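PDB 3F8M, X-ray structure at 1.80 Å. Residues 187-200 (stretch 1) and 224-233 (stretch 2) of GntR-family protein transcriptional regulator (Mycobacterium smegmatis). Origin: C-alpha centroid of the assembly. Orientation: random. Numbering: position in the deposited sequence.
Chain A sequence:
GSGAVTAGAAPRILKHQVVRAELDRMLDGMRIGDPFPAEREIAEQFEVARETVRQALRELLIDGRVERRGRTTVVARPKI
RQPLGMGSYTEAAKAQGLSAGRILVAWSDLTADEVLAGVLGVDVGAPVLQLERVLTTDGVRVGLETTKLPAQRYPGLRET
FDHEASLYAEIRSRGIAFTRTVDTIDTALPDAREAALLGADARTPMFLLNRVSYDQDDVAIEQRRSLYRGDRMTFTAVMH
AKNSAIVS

Stretch 1 (187-200) TALPDAREAALLGA
Stretch 2 224-233: RRSLYRGDRM

Stretch 1 enters as the end of a strand (187-188), passes through an extended linker at Leu 189 and Pro 190 (phi/psi -120/146° and -79/148°), and turns into a short helix beginning at Ala 192. Stretch 2 continues a strand that begins earlier in the chain and runs to Arg 229, followed by a turn. The helix and strand axes approach to 10.4 Å, with 57° between their N-to-C directions. Register is set by two CA pairs: Ala 188 CA to Leu 227 CA at 8.1 Å, and Leu 198 CA to Arg 229 CA at 7.8 Å. Together the stretches bury 389 Å².

The main bump is Leu 227 (chi1 -178°, t; chi2 83°, p), whose CA-to-CB bond points toward stretch 1. It fills a hollow lined by the strand end, the linker and the helix. Leu 227 CD1 lies 4.0 Å from Ala 188 CB. Leu 227 CD2 lies 4.4 Å from Pro 190 CB, 4.3 Å from Leu 198 CD1 and 3.4 Å from Glu 194 CD, so the methyl packs against the carboxylate carbon as well as against apolar groups. Leu 198 (m, t) also brings CD1 to 3.9 Å from Leu 227 O.

Glu 194 (chi1 -69°, m; chi2 164°, t; chi3 -23°) ties the helix start to the strand. Arg 225, with chi1 to chi3 all t, reaches it in a salt bridge: Arg 225 NH1 and NH2 donate to Glu 194 OE2 at 2.8 and 2.9 Å, with the oxygen at the guanidinium edge. The other oxygen, Glu 194 OE1, accepts from Asp 191 N at 3.0 Å. In return Asp 191 (chi1 70°, p) caps the helix, its OD1 accepting from Glu 194 N at 2.9 Å. This reciprocal pair links the cap to the carboxylate that meets Arg 225.

At the other end of the helix, Gly 199 has positive phi (64/32°) in a Schellman motif; the bond from Ala 200 N to Ala 195 O measures 3.0 Å. Arg 229 CB points sideways, but its rotamer (m, t, p; chi4 126°) brings the guanidinium nearer. Arg 229 NH1 donates to Leu 198 O at 3.0 Å (159°) and weakly to Gly 199 O at 3.0 Å (138°), both oxygens near the guanidinium plane. Ala 200 CB comes within 3.8 Å of Arg 229 NH1. The guanidinium is held from its own stretch too: Arg 229 NE donates to Asp 231 OD1 at 2.9 Å, and Arg 229 NH2 to Asp 231 OD2 at 2.8 Å, in a salt bridge that leaves NH1 for the helix end.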

# COMPACT_ATOMS: atom_id res chain seq x y z
N THR A 187 2.58 1.85 -6.87
CA THR A 187 2.23 0.81 -7.82
C THR A 187 3.32 0.72 -8.87
O THR A 187 4.09 1.69 -9.03
CB THR A 187 0.87 1.07 -8.53
OG1 THR A 187 0.96 2.27 -9.30
CG2 THR A 187 -0.22 1.21 -7.47
N ALA A 188 3.38 -0.40 -9.59
CA ALA A 188 4.36 -0.61 -10.66
C ALA A 188 3.94 -1.68 -11.63
O ALA A 188 2.98 -2.42 -11.36
CB ALA A 188 5.75 -0.97 -10.05
N LEU A 189 4.69 -1.78 -12.73
CA LEU A 189 4.63 -2.86 -13.68
C LEU A 189 6.00 -3.53 -13.77
O LEU A 189 7.04 -2.85 -13.61
CB LEU A 189 4.13 -2.33 -15.06
CG LEU A 189 2.75 -1.62 -14.95
CD1 LEU A 189 2.51 -0.62 -16.09
CD2 LEU A 189 1.55 -2.61 -14.79
N PRO A 190 6.04 -4.86 -13.98
CA PRO A 190 7.35 -5.47 -14.01
C PRO A 190 8.04 -5.24 -15.34
O PRO A 190 7.38 -5.17 -16.40
CB PRO A 190 7.03 -6.97 -13.84
CG PRO A 190 5.71 -7.12 -14.56
CD PRO A 190 4.96 -5.86 -14.21
N ASP A 191 9.36 -5.15 -15.28
CA ASP A 191 10.20 -5.21 -16.47
C ASP A 191 10.36 -6.68 -16.92
O ASP A 191 9.81 -7.58 -16.28
CB ASP A 191 11.52 -4.46 -16.25
CG ASP A 191 12.46 -5.16 -15.27
OD1 ASP A 191 12.35 -6.36 -15.00
OD2 ASP A 191 13.40 -4.49 -14.82
N ALA A 192 11.06 -6.93 -18.03
CA ALA A 192 11.13 -8.27 -18.62
C ALA A 192 11.69 -9.35 -17.65
O ALA A 192 11.17 -10.47 -17.57
CB ALA A 192 11.92 -8.25 -19.97
N ARG A 193 12.72 -8.99 -16.90
CA ARG A 193 13.28 -9.91 -15.95
C ARG A 193 12.31 -10.19 -14.80
O ARG A 193 12.17 -11.33 -14.39
CB ARG A 193 14.58 -9.36 -15.39
CG ARG A 193 15.17 -10.26 -14.35
CD ARG A 193 16.54 -9.77 -13.90
NE ARG A 193 17.11 -10.70 -12.93
CZ ARG A 193 17.39 -10.40 -11.66
NH1 ARG A 193 17.18 -9.15 -11.24
NH2 ARG A 193 17.88 -11.34 -10.84
N GLU A 194 11.71 -9.13 -14.26
CA GLU A 194 10.81 -9.28 -13.10
C GLU A 194 9.59 -10.15 -13.47
O GLU A 194 9.08 -10.96 -12.66
CB GLU A 194 10.38 -7.91 -12.58
CG GLU A 194 11.55 -7.08 -11.90
CD GLU A 194 11.24 -5.61 -11.75
OE1 GLU A 194 10.38 -5.08 -12.50
OE2 GLU A 194 11.84 -4.95 -10.86
N ALA A 195 9.13 -9.94 -14.70
CA ALA A 195 7.98 -10.69 -15.20
C ALA A 195 8.34 -12.15 -15.30
O ALA A 195 7.58 -12.99 -14.80
CB ALA A 195 7.54 -10.13 -16.54
N ALA A 196 9.52 -12.48 -15.85
CA ALA A 196 9.96 -13.86 -15.95
C ALA A 196 10.14 -14.55 -14.58
O ALA A 196 9.77 -15.74 -14.43
CB ALA A 196 11.23 -13.96 -16.79
N LEU A 197 10.66 -13.79 -13.60
CA LEU A 197 10.88 -14.33 -12.23
C LEU A 197 9.57 -14.58 -11.53
O LEU A 197 9.46 -15.48 -10.69
CB LEU A 197 11.69 -13.33 -11.38
CG LEU A 197 13.16 -13.30 -11.83
CD1 LEU A 197 13.86 -12.04 -11.20
CD2 LEU A 197 13.84 -14.59 -11.45
N LEU A 198 8.54 -13.83 -11.90
CA LEU A 198 7.33 -13.82 -11.07
C LEU A 198 6.08 -14.36 -11.78
O LEU A 198 4.98 -14.18 -11.27
CB LEU A 198 7.07 -12.42 -10.53
CG LEU A 198 8.13 -11.80 -9.60
CD1 LEU A 198 7.59 -10.48 -9.19
CD2 LEU A 198 8.38 -12.71 -8.35
N GLY A 199 6.28 -14.99 -12.94
CA GLY A 199 5.18 -15.61 -13.74
C GLY A 199 4.18 -14.62 -14.25
O GLY A 199 2.98 -14.94 -14.40
N ALA A 200 4.64 -13.41 -14.53
CA ALA A 200 3.78 -12.28 -14.80
C ALA A 200 3.97 -11.78 -16.23
O ALA A 200 4.74 -12.35 -16.99
CB ALA A 200 4.03 -11.13 -13.75
N ARG A 224 15.74 -1.96 1.35
CA ARG A 224 15.11 -3.14 0.76
C ARG A 224 14.04 -2.66 -0.25
O ARG A 224 13.18 -1.80 0.10
CB ARG A 224 14.52 -4.02 1.89
CG ARG A 224 13.84 -5.41 1.41
CD ARG A 224 13.21 -6.15 2.61
NE ARG A 224 11.95 -5.50 2.98
CZ ARG A 224 11.13 -5.85 3.98
NH1 ARG A 224 11.40 -6.86 4.81
NH2 ARG A 224 10.02 -5.16 4.17
N ARG A 225 14.10 -3.22 -1.45
CA ARG A 225 13.08 -3.04 -2.49
C ARG A 225 12.30 -4.35 -2.60
O ARG A 225 12.90 -5.42 -2.79
CB ARG A 225 13.78 -2.72 -3.81
CG ARG A 225 12.83 -2.46 -5.00
CD ARG A 225 13.66 -2.47 -6.27
NE ARG A 225 12.91 -2.11 -7.46
CZ ARG A 225 12.33 -2.95 -8.33
NH1 ARG A 225 12.33 -4.26 -8.16
NH2 ARG A 225 11.70 -2.42 -9.39
N SER A 226 10.96 -4.29 -2.53
CA SER A 226 10.17 -5.50 -2.68
C SER A 226 9.13 -5.24 -3.77
O SER A 226 8.42 -4.24 -3.70
CB SER A 226 9.49 -5.82 -1.36
OG SER A 226 10.42 -5.76 -0.27
N LEU A 227 9.10 -6.08 -4.81
CA LEU A 227 8.14 -5.94 -5.88
C LEU A 227 7.19 -7.14 -5.76
O LEU A 227 7.63 -8.28 -5.94
CB LEU A 227 8.84 -5.91 -7.23
CG LEU A 227 7.96 -5.71 -8.47
CD1 LEU A 227 7.68 -4.20 -8.68
CD2 LEU A 227 8.54 -6.35 -9.75
N TYR A 228 5.92 -6.87 -5.41
CA TYR A 228 4.95 -7.95 -5.14
C TYR A 228 3.84 -7.92 -6.18
O TYR A 228 3.42 -6.84 -6.58
CB TYR A 228 4.29 -7.70 -3.79
CG TYR A 228 5.12 -7.94 -2.53
CD1 TYR A 228 5.32 -9.23 -2.06
CD2 TYR A 228 5.65 -6.87 -1.81
CE1 TYR A 228 6.06 -9.47 -0.90
CE2 TYR A 228 6.40 -7.10 -0.61
CZ TYR A 228 6.58 -8.40 -0.19
OH TYR A 228 7.29 -8.70 0.96
N ARG A 229 3.37 -9.09 -6.61
CA ARG A 229 2.20 -9.16 -7.52
C ARG A 229 0.99 -8.71 -6.74
O ARG A 229 0.71 -9.23 -5.67
CB ARG A 229 1.98 -10.60 -8.01
CG ARG A 229 3.00 -11.09 -9.03
CD ARG A 229 2.73 -12.57 -9.36
NE ARG A 229 1.37 -12.71 -9.91
CZ ARG A 229 1.11 -13.31 -11.07
NH1 ARG A 229 2.10 -13.81 -11.80
NH2 ARG A 229 -0.15 -13.41 -11.51
N GLY A 230 0.27 -7.73 -7.29
CA GLY A 230 -0.93 -7.17 -6.60
C GLY A 230 -1.97 -8.26 -6.33
O GLY A 230 -2.64 -8.23 -5.30
N ASP A 231 -2.05 -9.25 -7.22
CA ASP A 231 -3.03 -10.36 -7.11
C ASP A 231 -2.66 -11.41 -6.04
O ASP A 231 -3.46 -12.31 -5.74
CB ASP A 231 -3.34 -10.99 -8.48
CG ASP A 231 -2.13 -11.62 -9.17
OD1 ASP A 231 -1.01 -11.71 -8.58
OD2 ASP A 231 -2.30 -11.99 -10.35
N ARG A 232 -1.50 -11.26 -5.40
CA ARG A 232 -1.11 -12.23 -4.39
C ARG A 232 -0.81 -11.59 -3.04
O ARG A 232 -0.44 -12.27 -2.06
CB ARG A 232 0.07 -13.11 -4.90
CG ARG A 232 -0.42 -14.25 -5.83
CD ARG A 232 0.56 -14.69 -6.91
NE ARG A 232 -0.08 -15.48 -7.98
CZ ARG A 232 0.55 -16.09 -8.99
NH1 ARG A 232 1.90 -16.04 -9.11
NH2 ARG A 232 -0.17 -16.77 -9.89
N MET A 233 -1.00 -10.28 -2.94
CA MET A 233 -0.59 -9.64 -1.72
C MET A 233 -1.52 -8.52 -1.31
O MET A 233 -1.96 -7.73 -2.17
CB MET A 233 0.85 -9.12 -1.90
CG MET A 233 1.37 -8.25 -0.77
SD MET A 233 1.67 -9.20 0.75
CE MET A 233 2.40 -10.69 0.04